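Local coordinates for carboxypeptidase 1 (Deinococcus radiodurans str. R1, PDB 5GIV), which probably removes amino acids one at a time from the C-terminus of peptides, with broad specificity, as a zinc-dependent M32 metallocarboxypeptidase, at residues S344-R349 with N358-T363; E366-M371 with G413-S418; R180-P185 with P488-L493; P124-G129 with S399-A404; E162-M167 with V290-H295. All coordinates share one frame; numbering follows the deposited sequence.

Contact 1 (S344-R349 with N358-T363); sequences SRSLIR and NLHVIT
The imidazole of H360 projects from its helix into the curve of the loop 344-349 and meets it in three ways. The first is polar and runs through water. H360 NE2 lies 2.7 Å from a water at the ring edge, in its plane, and the same water accepts a hydrogen bond from S346 N, 3.1 Å away, bridging ring and loop. The second is a set of close carbon-oxygen approaches at the same edge, where H360 CE1 comes to 3.2 Å from S346 O and 3.5 Å from L347 O. The third is a CH-pi contact: R349 CA stands over one ring face, 3.9 Å from the H360 centroid and 18° off the normal. R349 CG runs beside H360 CB at 3.7 Å, because chi1 of 173° sets CG anti to the backbone N. The chain then bends at chi3 and carries the guanidinium away, to a salt bridge with D407. The R349 side chain lies about 8 Å from the zinc ion and about 7 Å from the side chain of its ligand E296, near the metal site without binding it. H360 ND1 bonds to the hydroxyl of Y389; partners at both nitrogens probably help fix the imidazole's rotation. The loop leads into helix 357-372, which bears H360; helix 381-393 packs against this helix through L393 and Y389, and helix 420-439 meets V361 through Y422 and T423.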
# COMPACT_ATOMS: atom_id res chain seq x y z
N SER A 344 -19.78 -24.09 -21.96
CA SER A 344 -21.23 -23.95 -21.89
C SER A 344 -21.60 -22.49 -22.14
O SER A 344 -20.82 -21.58 -21.85
CB SER A 344 -21.78 -24.39 -20.53
OG SER A 344 -21.39 -23.49 -19.52
N ARG A 345 -22.80 -22.29 -22.67
CA ARG A 345 -23.35 -20.95 -22.80
C ARG A 345 -23.67 -20.42 -21.42
O ARG A 345 -24.48 -21.01 -20.70
CB ARG A 345 -24.60 -20.96 -23.66
CG ARG A 345 -24.45 -21.75 -24.93
CD ARG A 345 -25.78 -21.94 -25.62
NE ARG A 345 -25.62 -22.88 -26.73
CZ ARG A 345 -26.14 -24.10 -26.76
NH1 ARG A 345 -26.90 -24.54 -25.76
NH2 ARG A 345 -25.91 -24.88 -27.81
N SER A 346 -23.04 -19.32 -21.03
CA SER A 346 -23.19 -18.78 -19.69
C SER A 346 -23.41 -17.27 -19.80
O SER A 346 -23.40 -16.70 -20.90
CB SER A 346 -21.97 -19.11 -18.82
OG SER A 346 -20.75 -18.67 -19.42
N LEU A 347 -23.63 -16.64 -18.65
CA LEU A 347 -24.00 -15.23 -18.59
C LEU A 347 -22.83 -14.28 -18.32
O LEU A 347 -22.83 -13.16 -18.83
CB LEU A 347 -25.05 -15.03 -17.49
CG LEU A 347 -26.40 -15.70 -17.66
CD1 LEU A 347 -27.23 -15.50 -16.39
CD2 LEU A 347 -27.14 -15.16 -18.90
N ILE A 348 -21.84 -14.70 -17.54
CA ILE A 348 -20.80 -13.80 -17.05
C ILE A 348 -19.62 -13.88 -18.00
O ILE A 348 -19.02 -14.95 -18.18
CB ILE A 348 -20.37 -14.16 -15.62
CG1 ILE A 348 -21.58 -14.23 -14.69
CG2 ILE A 348 -19.29 -13.19 -15.14
CD1 ILE A 348 -22.41 -12.97 -14.67
N ARG A 349 -19.27 -12.73 -18.59
CA ARG A 349 -18.19 -12.68 -19.57
C ARG A 349 -16.88 -13.17 -18.98
O ARG A 349 -16.18 -13.99 -19.59
CB ARG A 349 -18.04 -11.26 -20.11
CG ARG A 349 -16.82 -11.08 -21.00
CD ARG A 349 -16.62 -9.62 -21.38
NE ARG A 349 -16.51 -8.81 -20.18
CZ ARG A 349 -15.38 -8.59 -19.53
NH1 ARG A 349 -14.25 -9.12 -19.99
NH2 ARG A 349 -15.37 -7.85 -18.43
N ASN A 358 -15.83 -15.14 -26.82
CA ASN A 358 -15.85 -14.02 -27.74
C ASN A 358 -17.27 -13.55 -28.05
O ASN A 358 -17.47 -12.38 -28.39
CB ASN A 358 -15.10 -14.40 -29.02
CG ASN A 358 -13.65 -14.74 -28.74
OD1 ASN A 358 -12.96 -14.02 -28.03
ND2 ASN A 358 -13.18 -15.85 -29.28
N LEU A 359 -18.27 -14.42 -27.87
CA LEU A 359 -19.64 -13.99 -28.09
C LEU A 359 -20.06 -12.89 -27.12
O LEU A 359 -20.92 -12.07 -27.45
CB LEU A 359 -20.57 -15.20 -27.98
CG LEU A 359 -20.27 -16.31 -28.99
CD1 LEU A 359 -21.02 -17.57 -28.65
CD2 LEU A 359 -20.64 -15.84 -30.39
N HIS A 360 -19.46 -12.85 -25.93
CA HIS A 360 -19.75 -11.75 -25.00
C HIS A 360 -19.14 -10.44 -25.49
O HIS A 360 -19.77 -9.38 -25.38
CB HIS A 360 -19.24 -12.09 -23.60
CG HIS A 360 -19.88 -13.30 -22.99
ND1 HIS A 360 -20.94 -13.22 -22.11
CD2 HIS A 360 -19.58 -14.62 -23.10
CE1 HIS A 360 -21.28 -14.44 -21.73
NE2 HIS A 360 -20.47 -15.30 -22.32
N VAL A 361 -17.90 -10.49 -25.98
CA VAL A 361 -17.23 -9.29 -26.47
C VAL A 361 -17.97 -8.74 -27.68
O VAL A 361 -18.20 -7.53 -27.79
CB VAL A 361 -15.75 -9.60 -26.80
CG1 VAL A 361 -15.09 -8.42 -27.48
CG2 VAL A 361 -15.00 -9.96 -25.53
N ILE A 362 -18.33 -9.62 -28.62
CA ILE A 362 -19.08 -9.20 -29.80
C ILE A 362 -20.38 -8.53 -29.39
O ILE A 362 -20.76 -7.48 -29.93
CB ILE A 362 -19.33 -10.39 -30.73
CG1 ILE A 362 -18.01 -10.96 -31.24
CG2 ILE A 362 -20.27 -9.98 -31.87
CD1 ILE A 362 -18.15 -12.23 -32.04
N THR A 363 -21.11 -9.14 -28.46
CA THR A 363 -22.34 -8.52 -27.98
C THR A 363 -22.10 -7.07 -27.56
O THR A 363 -22.79 -6.16 -28.02
CB THR A 363 -22.90 -9.33 -26.81
OG1 THR A 363 -23.19 -10.66 -27.27
CG2 THR A 363 -24.18 -8.68 -26.27
O HOH W 1 -20.57 -17.96 -22.30

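Contact 2 (E366-M371 with G413-S418); sequences ELEREM and GPIGGS
Four donors of the loop 413-418 converge on the carboxylate of E368. OE2 takes the most: S418 OG at 2.8 Å, nearly along the C-O axis, and S418 N at 3.1 Å on the syn lone pair, with G416 N adding a weak bond. OE1 receives a weak one from G417 N, 2.7 Å away but bent to 128°. W410 NE1 also donates to OE2, a gathering of N-H and O-H groups that would probably favour the charged carboxylate. An extended chain beyond CG lets E368 span the gap, its CG lying 3.8 Å from G416 CA. An alanine here would remove the carboxylate and would probably leave these donors without their shared acceptor, loosening the loop. Farther out, M371 CE touches I415 CG2 at 3.9 Å, the two side chains crossing at about a right angle. Thus a glycine-containing loop between helices 381-393 and 420-439, with G416 in a conformation that demands glycine, wraps its amides and the S418 hydroxyl around a carboxylate from helix 357-372.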
# COMPACT_ATOMS: atom_id res chain seq x y z
N GLU A 366 -21.03 -4.55 -30.47
CA GLU A 366 -22.10 -4.17 -31.38
C GLU A 366 -23.09 -3.22 -30.71
O GLU A 366 -23.64 -2.33 -31.38
CB GLU A 366 -22.80 -5.42 -31.91
CG GLU A 366 -21.95 -6.18 -32.94
CD GLU A 366 -22.59 -7.46 -33.44
OE1 GLU A 366 -23.66 -7.86 -32.93
OE2 GLU A 366 -22.00 -8.09 -34.35
N LEU A 367 -23.30 -3.35 -29.40
CA LEU A 367 -24.14 -2.38 -28.69
C LEU A 367 -23.45 -1.03 -28.62
O LEU A 367 -24.11 0.02 -28.69
CB LEU A 367 -24.46 -2.90 -27.28
CG LEU A 367 -25.36 -4.14 -27.18
CD1 LEU A 367 -25.29 -4.75 -25.79
CD2 LEU A 367 -26.81 -3.80 -27.54
N GLU A 368 -22.12 -1.03 -28.45
CA GLU A 368 -21.37 0.22 -28.52
C GLU A 368 -21.51 0.86 -29.89
O GLU A 368 -21.71 2.08 -30.00
CB GLU A 368 -19.90 -0.03 -28.21
CG GLU A 368 -19.56 -0.36 -26.77
CD GLU A 368 -18.07 -0.59 -26.58
OE1 GLU A 368 -17.38 -0.91 -27.58
OE2 GLU A 368 -17.58 -0.44 -25.44
N ARG A 369 -21.40 0.06 -30.95
CA ARG A 369 -21.54 0.59 -32.30
C ARG A 369 -22.89 1.26 -32.48
O ARG A 369 -22.97 2.38 -32.98
CB ARG A 369 -21.35 -0.52 -33.33
CG ARG A 369 -21.23 -0.01 -34.76
CD ARG A 369 -21.55 -1.07 -35.80
NE ARG A 369 -20.54 -2.12 -35.89
CZ ARG A 369 -19.30 -1.94 -36.35
NH1 ARG A 369 -18.90 -0.74 -36.76
NH2 ARG A 369 -18.46 -2.97 -36.41
N GLU A 370 -23.97 0.58 -32.07
CA GLU A 370 -25.31 1.16 -32.20
C GLU A 370 -25.46 2.42 -31.37
O GLU A 370 -26.07 3.40 -31.83
CB GLU A 370 -26.37 0.13 -31.81
CG GLU A 370 -26.48 -1.07 -32.74
CD GLU A 370 -26.68 -0.65 -34.20
OE1 GLU A 370 -25.87 -1.08 -35.06
OE2 GLU A 370 -27.64 0.10 -34.48
N MET A 371 -24.91 2.43 -30.16
CA MET A 371 -25.06 3.62 -29.32
C MET A 371 -24.25 4.78 -29.87
O MET A 371 -24.72 5.92 -29.89
CB MET A 371 -24.67 3.33 -27.87
CG MET A 371 -25.70 2.52 -27.09
SD MET A 371 -25.25 2.32 -25.34
CE MET A 371 -24.07 0.98 -25.42
N GLY A 413 -16.04 4.53 -17.17
CA GLY A 413 -15.25 4.98 -18.28
C GLY A 413 -16.11 5.25 -19.50
O GLY A 413 -17.34 5.19 -19.44
N PRO A 414 -15.48 5.51 -20.64
CA PRO A 414 -16.23 5.84 -21.84
C PRO A 414 -16.98 4.62 -22.36
O PRO A 414 -16.67 3.48 -22.04
CB PRO A 414 -15.15 6.29 -22.84
CG PRO A 414 -13.91 6.49 -22.03
CD PRO A 414 -14.03 5.53 -20.88
N ILE A 415 -17.98 4.91 -23.19
CA ILE A 415 -18.71 3.90 -23.94
C ILE A 415 -18.10 3.83 -25.33
O ILE A 415 -18.08 4.83 -26.05
CB ILE A 415 -20.21 4.21 -24.01
CG1 ILE A 415 -20.84 4.15 -22.63
CG2 ILE A 415 -20.90 3.25 -24.96
CD1 ILE A 415 -22.24 4.71 -22.58
N GLY A 416 -17.58 2.66 -25.70
CA GLY A 416 -17.01 2.48 -27.02
C GLY A 416 -15.60 1.95 -26.99
O GLY A 416 -14.72 2.56 -26.38
N GLY A 417 -15.36 0.85 -27.69
CA GLY A 417 -14.02 0.27 -27.73
C GLY A 417 -13.55 -0.32 -26.42
O GLY A 417 -12.35 -0.48 -26.24
N SER A 418 -14.47 -0.70 -25.53
CA SER A 418 -14.11 -1.15 -24.19
C SER A 418 -13.71 -2.61 -24.13
O SER A 418 -13.06 -3.01 -23.16
CB SER A 418 -15.29 -0.96 -23.23
OG SER A 418 -15.85 0.33 -23.37

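Contact 3 (R180-P185 with P488-L493); sequences RAALVP and PYLKYL
Two helices of this mostly helical M32 fold, 169-193 and 487-501, run side by side here, their short segments pointing the same way within 11° and their axes 10.8 Å apart. The side chains that meet are A182 and L183 from one helix and Y489, L490 and L493 from the other. L183 does most of the work: its CG is anti to the carbonyl carbon (chi1 -67°), and the two methyls at its tip share L493, while CD2 also reaches L490 and CD1 reaches Y489. CD2 lies 3.6 Å from L493 CD1 and 3.9 Å from L490 CD2, while CD1 comes to 4.1 Å from Y489 CE2. One turn of the 487-501 helix, with Y489, L490 and L493, thus receives this single side chain in a near-parallel helix pair. L183 crosses L493 at about a right angle and L490 obliquely. An alanine here would remove both methyls and would probably leave L490, L493 and Y489 poorly packed against the helix 169-193. Beside it, A182 CB sits 3.7 Å from L490 CD1; the short side chain probably helps A182 and L490 form the closest CA pair of the two segments. Within the segment 488-493, L493 CD1 also lies over one face of the Y489 ring, 3.5 Å above its plane and displaced toward the rim. The hydroxyl of that tyrosine bonds to N358 ND2, and its ring packs on N426, V427 and A430 of helix 420-439.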
# COMPACT_ATOMS: atom_id res chain seq x y z
N ARG A 180 -16.90 -15.95 -35.04
CA ARG A 180 -18.29 -16.40 -34.95
C ARG A 180 -18.55 -17.59 -35.86
O ARG A 180 -19.16 -18.59 -35.44
CB ARG A 180 -19.20 -15.22 -35.30
CG ARG A 180 -20.68 -15.43 -35.06
CD ARG A 180 -21.43 -14.17 -35.45
NE ARG A 180 -22.22 -13.63 -34.35
CZ ARG A 180 -22.47 -12.33 -34.17
NH1 ARG A 180 -21.98 -11.43 -35.01
NH2 ARG A 180 -23.22 -11.94 -33.14
N ALA A 181 -18.11 -17.50 -37.12
CA ALA A 181 -18.36 -18.58 -38.08
C ALA A 181 -17.70 -19.88 -37.66
O ALA A 181 -18.25 -20.96 -37.89
CB ALA A 181 -17.86 -18.17 -39.47
N ALA A 182 -16.52 -19.81 -37.04
CA ALA A 182 -15.82 -21.03 -36.65
C ALA A 182 -16.18 -21.49 -35.23
O ALA A 182 -16.31 -22.70 -34.99
CB ALA A 182 -14.30 -20.83 -36.76
N LEU A 183 -16.34 -20.56 -34.29
CA LEU A 183 -16.46 -20.97 -32.89
C LEU A 183 -17.88 -21.38 -32.50
O LEU A 183 -18.04 -22.31 -31.69
CB LEU A 183 -15.93 -19.88 -31.96
CG LEU A 183 -14.42 -19.66 -32.10
CD1 LEU A 183 -13.88 -18.65 -31.09
CD2 LEU A 183 -13.65 -20.99 -32.02
N VAL A 184 -18.91 -20.73 -33.05
CA VAL A 184 -20.29 -21.12 -32.73
C VAL A 184 -20.55 -22.59 -33.02
O VAL A 184 -21.06 -23.29 -32.13
CB VAL A 184 -21.29 -20.20 -33.45
CG1 VAL A 184 -22.71 -20.72 -33.26
CG2 VAL A 184 -21.19 -18.77 -32.96
N PRO A 185 -20.28 -23.10 -34.22
CA PRO A 185 -20.52 -24.54 -34.45
C PRO A 185 -19.66 -25.43 -33.58
O PRO A 185 -20.14 -26.45 -33.08
CB PRO A 185 -20.19 -24.71 -35.94
CG PRO A 185 -20.22 -23.29 -36.52
CD PRO A 185 -19.79 -22.40 -35.42
N PRO A 488 -3.98 -19.20 -36.45
CA PRO A 488 -3.40 -20.02 -35.37
C PRO A 488 -4.37 -20.23 -34.22
O PRO A 488 -4.41 -21.32 -33.63
CB PRO A 488 -2.16 -19.22 -34.95
CG PRO A 488 -1.84 -18.37 -36.15
CD PRO A 488 -3.16 -18.02 -36.76
N TYR A 489 -5.17 -19.21 -33.91
CA TYR A 489 -6.16 -19.30 -32.84
C TYR A 489 -7.21 -20.36 -33.15
O TYR A 489 -7.50 -21.22 -32.32
CB TYR A 489 -6.79 -17.93 -32.63
CG TYR A 489 -7.85 -17.85 -31.54
CD1 TYR A 489 -7.56 -18.22 -30.23
CD2 TYR A 489 -9.11 -17.31 -31.81
CE1 TYR A 489 -8.51 -18.11 -29.23
CE2 TYR A 489 -10.07 -17.20 -30.82
CZ TYR A 489 -9.76 -17.59 -29.53
OH TYR A 489 -10.71 -17.47 -28.54
N LEU A 490 -7.80 -20.31 -34.35
CA LEU A 490 -8.85 -21.27 -34.68
C LEU A 490 -8.29 -22.67 -34.82
O LEU A 490 -8.95 -23.65 -34.44
CB LEU A 490 -9.57 -20.85 -35.96
CG LEU A 490 -10.31 -19.51 -35.86
CD1 LEU A 490 -10.99 -19.17 -37.18
CD2 LEU A 490 -11.31 -19.50 -34.69
N LYS A 491 -7.07 -22.80 -35.33
CA LYS A 491 -6.46 -24.12 -35.42
C LYS A 491 -6.25 -24.72 -34.04
O LYS A 491 -6.51 -25.91 -33.82
CB LYS A 491 -5.12 -24.04 -36.15
CG LYS A 491 -4.46 -25.39 -36.25
CD LYS A 491 -3.09 -25.34 -36.92
CE LYS A 491 -2.45 -26.73 -36.84
NZ LYS A 491 -1.01 -26.76 -37.23
N TYR A 492 -5.80 -23.89 -33.08
CA TYR A 492 -5.55 -24.37 -31.73
C TYR A 492 -6.82 -24.87 -31.06
O TYR A 492 -6.84 -25.95 -30.46
CB TYR A 492 -4.89 -23.26 -30.90
CG TYR A 492 -5.21 -23.32 -29.41
CD1 TYR A 492 -4.70 -24.34 -28.62
CD2 TYR A 492 -5.99 -22.35 -28.81
CE1 TYR A 492 -4.97 -24.41 -27.28
CE2 TYR A 492 -6.27 -22.40 -27.45
CZ TYR A 492 -5.76 -23.44 -26.70
OH TYR A 492 -6.03 -23.52 -25.35
N LEU A 493 -7.91 -24.10 -31.16
CA LEU A 493 -9.15 -24.49 -30.49
C LEU A 493 -9.77 -25.72 -31.15
O LEU A 493 -10.13 -26.69 -30.47
CB LEU A 493 -10.13 -23.32 -30.50
CG LEU A 493 -9.75 -22.11 -29.66
CD1 LEU A 493 -10.73 -20.98 -29.92
CD2 LEU A 493 -9.72 -22.48 -28.18

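Contact 4 (P124-G129 with S399-A404); sequences PANDFG and SDVDGA
N126 sits at positive phi with CG anti to its backbone N (chi1 -171°), and this swings its amide across to the loop 399-404. F128 also has CG anti to N (chi1 178°), so its ring extends toward A404, while D400 keeps CG anti to the carbonyl carbon and holds its carboxylate between them. The polar link is D400 N to N126 OD1, 2.9 Å, with an N-H...O angle of 141°; the donor stands above the plane of the amide carbonyl. Beside that bond, N126 OD1 makes a close carbon-oxygen approach to S399 CB at 3.5 Å, and N126 CB packs on V401 CG2 at 3.7 Å. The backbone shape here is a Schellman motif: N126 is the C-prime residue that ends helix 102-122, and D127 then takes the N-cap position of helix 128-147, capping R130 N with its side chain. In this short connection between two helices, a water adds a second, indirect link. It accepts from F128 N at 2.9 Å and lies within donating distance of both N126 O and D400 OD2, the latter at 2.6 Å. D400 OD2 also approaches F128 CB at 3.5 Å. F128 CE1 touches A404 CB at 4.0 Å, and its ring packs further on L381 and A382 of helix 381-393. D402 of the loop also forms a salt bridge with R123, just before the segment 124-129.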
# COMPACT_ATOMS: atom_id res chain seq x y z
N PRO A 124 -26.39 -4.58 -7.64
CA PRO A 124 -27.03 -5.53 -6.73
C PRO A 124 -28.51 -5.26 -6.52
O PRO A 124 -29.26 -6.20 -6.22
CB PRO A 124 -26.23 -5.38 -5.43
CG PRO A 124 -25.51 -4.07 -5.55
CD PRO A 124 -25.24 -3.90 -7.01
N ALA A 125 -28.97 -4.03 -6.71
CA ALA A 125 -30.37 -3.67 -6.54
C ALA A 125 -31.18 -3.81 -7.83
O ALA A 125 -32.37 -3.49 -7.84
CB ALA A 125 -30.47 -2.24 -6.01
N ASN A 126 -30.57 -4.26 -8.92
CA ASN A 126 -31.28 -4.40 -10.18
C ASN A 126 -31.99 -3.09 -10.56
O ASN A 126 -33.15 -3.06 -10.98
CB ASN A 126 -32.26 -5.57 -10.13
CG ASN A 126 -32.86 -5.88 -11.49
OD1 ASN A 126 -32.16 -5.83 -12.50
ND2 ASN A 126 -34.15 -6.22 -11.51
N ASP A 127 -31.26 -1.99 -10.42
CA ASP A 127 -31.79 -0.66 -10.64
C ASP A 127 -31.12 -0.06 -11.88
O ASP A 127 -30.27 0.82 -11.79
CB ASP A 127 -31.58 0.21 -9.38
CG ASP A 127 -32.36 1.52 -9.43
OD1 ASP A 127 -33.14 1.74 -10.38
OD2 ASP A 127 -32.20 2.33 -8.49
N PHE A 128 -31.47 -0.61 -13.04
CA PHE A 128 -30.93 -0.08 -14.28
C PHE A 128 -31.51 1.29 -14.58
O PHE A 128 -30.82 2.16 -15.14
CB PHE A 128 -31.18 -1.02 -15.45
CG PHE A 128 -30.67 -0.49 -16.76
CD1 PHE A 128 -29.32 -0.57 -17.08
CD2 PHE A 128 -31.53 0.12 -17.67
CE1 PHE A 128 -28.84 -0.07 -18.27
CE2 PHE A 128 -31.05 0.62 -18.87
CZ PHE A 128 -29.70 0.53 -19.17
N GLY A 129 -32.78 1.51 -14.24
CA GLY A 129 -33.39 2.81 -14.47
C GLY A 129 -32.63 3.94 -13.80
O GLY A 129 -32.59 5.06 -14.32
N SER A 399 -32.51 -10.86 -14.75
CA SER A 399 -32.72 -9.45 -14.50
C SER A 399 -31.58 -8.69 -15.17
O SER A 399 -30.83 -9.24 -15.98
CB SER A 399 -32.82 -9.19 -13.00
OG SER A 399 -31.60 -9.50 -12.35
N ASP A 400 -31.44 -7.41 -14.82
CA ASP A 400 -30.36 -6.60 -15.35
C ASP A 400 -29.07 -6.73 -14.54
O ASP A 400 -28.03 -6.28 -15.01
CB ASP A 400 -30.77 -5.12 -15.39
CG ASP A 400 -31.97 -4.88 -16.28
OD1 ASP A 400 -32.06 -5.52 -17.34
OD2 ASP A 400 -32.83 -4.07 -15.92
N VAL A 401 -29.12 -7.34 -13.35
CA VAL A 401 -27.92 -7.49 -12.54
C VAL A 401 -26.79 -8.09 -13.36
O VAL A 401 -25.69 -7.54 -13.44
CB VAL A 401 -28.21 -8.35 -11.30
CG1 VAL A 401 -26.91 -8.64 -10.55
CG2 VAL A 401 -29.22 -7.65 -10.38
N ASP A 402 -27.06 -9.24 -13.98
CA ASP A 402 -26.11 -9.91 -14.86
C ASP A 402 -26.41 -9.65 -16.32
O ASP A 402 -25.85 -10.33 -17.20
CB ASP A 402 -26.10 -11.41 -14.55
CG ASP A 402 -25.56 -11.72 -13.15
OD1 ASP A 402 -24.78 -10.90 -12.62
OD2 ASP A 402 -25.92 -12.77 -12.59
N GLY A 403 -27.31 -8.71 -16.61
CA GLY A 403 -27.49 -8.16 -17.94
C GLY A 403 -26.63 -6.94 -18.15
O GLY A 403 -25.41 -7.00 -17.96
N ALA A 404 -27.24 -5.81 -18.54
CA ALA A 404 -26.51 -4.60 -18.90
C ALA A 404 -25.77 -3.95 -17.73
O ALA A 404 -24.93 -3.08 -17.96
CB ALA A 404 -27.46 -3.57 -19.53
O HOH W 2 -33.19 -2.77 -13.75

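Contact 5 (E162-M167 with V290-H295); sequences ESDEGM and VSAGVH
From CB, the side chain of D164 sets CG anti to its carbonyl carbon (chi1 -64°) and turns the carboxylate toward the start of helix 292-306. CG is 3.6 Å from G293 N. OD1 accepts from the hydroxyl of the preceding S163, 2.8 Å, met from above the carboxylate plane. OD2, the tip, takes a hydrogen bond from G293 N at 2.7 Å on its syn lone pair, and another from a water that also bonds to S291 OG. G293 has to be bare at this point: a CB would clash with D164 OD2. Alongside, S163 O receives A292 N at 3.1 Å in an almost straight bond (176°), lying in the carbonyl plane. S291 is the N-cap of that helix, its OG accepting from V294 N at 3.2 Å. A second water joins E165 N to V290 O, next to the type II turn 164-167. The first-turn amides of the helix are thus taken up by S163 O, D164 OD2 and S291 OG. An acidic group at a helix N-terminus would probably be stabilised as the anion by the helix dipole, and the bonds hold in place the start of the helix that carries the zinc ligand E296.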
# COMPACT_ATOMS: atom_id res chain seq x y z
N GLU A 162 -7.44 3.82 -29.65
CA GLU A 162 -6.93 4.09 -28.31
C GLU A 162 -6.58 2.80 -27.59
O GLU A 162 -5.59 2.73 -26.85
CB GLU A 162 -7.96 4.89 -27.51
CG GLU A 162 -7.38 5.64 -26.32
CD GLU A 162 -6.47 6.79 -26.75
OE1 GLU A 162 -6.58 7.23 -27.93
OE2 GLU A 162 -5.65 7.24 -25.91
N SER A 163 -7.37 1.75 -27.81
CA SER A 163 -7.10 0.46 -27.20
C SER A 163 -5.94 -0.24 -27.91
O SER A 163 -5.05 -0.79 -27.25
CB SER A 163 -8.37 -0.40 -27.22
OG SER A 163 -8.10 -1.75 -26.92
N ASP A 164 -5.94 -0.27 -29.24
CA ASP A 164 -4.90 -0.96 -30.00
C ASP A 164 -4.48 -0.08 -31.17
O ASP A 164 -5.16 -0.03 -32.20
CB ASP A 164 -5.37 -2.33 -30.49
CG ASP A 164 -5.65 -3.27 -29.35
OD1 ASP A 164 -6.79 -3.29 -28.84
OD2 ASP A 164 -4.71 -3.98 -28.94
N GLU A 165 -3.35 0.61 -31.01
CA GLU A 165 -2.90 1.53 -32.04
C GLU A 165 -2.86 0.83 -33.39
O GLU A 165 -2.28 -0.25 -33.54
CB GLU A 165 -1.52 2.08 -31.70
CG GLU A 165 -1.05 3.15 -32.67
CD GLU A 165 0.41 3.52 -32.48
OE1 GLU A 165 1.15 2.77 -31.82
OE2 GLU A 165 0.83 4.57 -33.00
N GLY A 166 -3.51 1.45 -34.38
CA GLY A 166 -3.55 0.92 -35.72
C GLY A 166 -4.75 0.06 -36.01
O GLY A 166 -5.03 -0.22 -37.18
N MET A 167 -5.45 -0.41 -34.99
CA MET A 167 -6.63 -1.23 -35.19
C MET A 167 -7.82 -0.36 -35.59
O MET A 167 -7.96 0.78 -35.14
CB MET A 167 -6.93 -2.03 -33.91
CG MET A 167 -7.97 -3.13 -34.07
SD MET A 167 -7.33 -4.61 -34.91
CE MET A 167 -5.88 -4.98 -33.92
N VAL A 290 2.42 -2.47 -24.96
CA VAL A 290 2.20 -1.70 -26.18
C VAL A 290 0.72 -1.50 -26.52
O VAL A 290 0.36 -0.50 -27.15
CB VAL A 290 2.95 -2.36 -27.36
CG1 VAL A 290 2.24 -3.64 -27.80
CG2 VAL A 290 3.08 -1.40 -28.53
N SER A 291 -0.17 -2.42 -26.10
CA SER A 291 -1.58 -2.31 -26.47
C SER A 291 -2.40 -3.27 -25.61
O SER A 291 -1.87 -4.18 -24.97
CB SER A 291 -1.81 -2.63 -27.94
OG SER A 291 -1.53 -4.00 -28.20
N ALA A 292 -3.72 -3.06 -25.62
CA ALA A 292 -4.59 -3.94 -24.85
C ALA A 292 -4.55 -5.36 -25.41
O ALA A 292 -4.49 -6.33 -24.64
CB ALA A 292 -6.02 -3.41 -24.86
N GLY A 293 -4.58 -5.50 -26.73
CA GLY A 293 -4.60 -6.82 -27.33
C GLY A 293 -3.32 -7.59 -27.07
O GLY A 293 -3.35 -8.78 -26.74
N VAL A 294 -2.17 -6.93 -27.21
CA VAL A 294 -0.91 -7.61 -26.93
C VAL A 294 -0.85 -7.98 -25.45
O VAL A 294 -0.43 -9.09 -25.10
CB VAL A 294 0.29 -6.74 -27.35
CG1 VAL A 294 1.59 -7.38 -26.90
CG2 VAL A 294 0.30 -6.55 -28.84
N HIS A 295 -1.30 -7.08 -24.57
CA HIS A 295 -1.27 -7.39 -23.14
C HIS A 295 -2.12 -8.62 -22.83
O HIS A 295 -1.64 -9.59 -22.23
CB HIS A 295 -1.73 -6.19 -22.32
CG HIS A 295 -0.80 -5.85 -21.21
ND1 HIS A 295 -0.52 -6.72 -20.18
CD2 HIS A 295 -0.02 -4.76 -21.00
CE1 HIS A 295 0.37 -6.17 -19.37
NE2 HIS A 295 0.69 -4.98 -19.85
O HOH W 3 -2.75 -4.92 -30.42
O HOH W 4 -1.94 0.69 -28.36

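Along the chain, contact 5 closes before contact 1 opens, and contact 1 closes before contact 2. Contact 4 encloses contacts 1 and 5 in sequence and crosses contacts 2 and 3. Contact 3 joins segments 303 residues apart, a span that takes in contacts 1 and 2. Helix 357-372 serves contacts 1 and 2, whose centres are 16 Å apart, and N358 on it reaches Y489 of contact 3. I348 of contact 1 packs on D402 of contact 4, and G417 of contact 2 touches S163 of contact 5. Contacts 3 and 4 lie farthest apart, 32 Å between centres. Contact 5 and R349 of contact 1 lie near the zinc; the others pack the helical body further out.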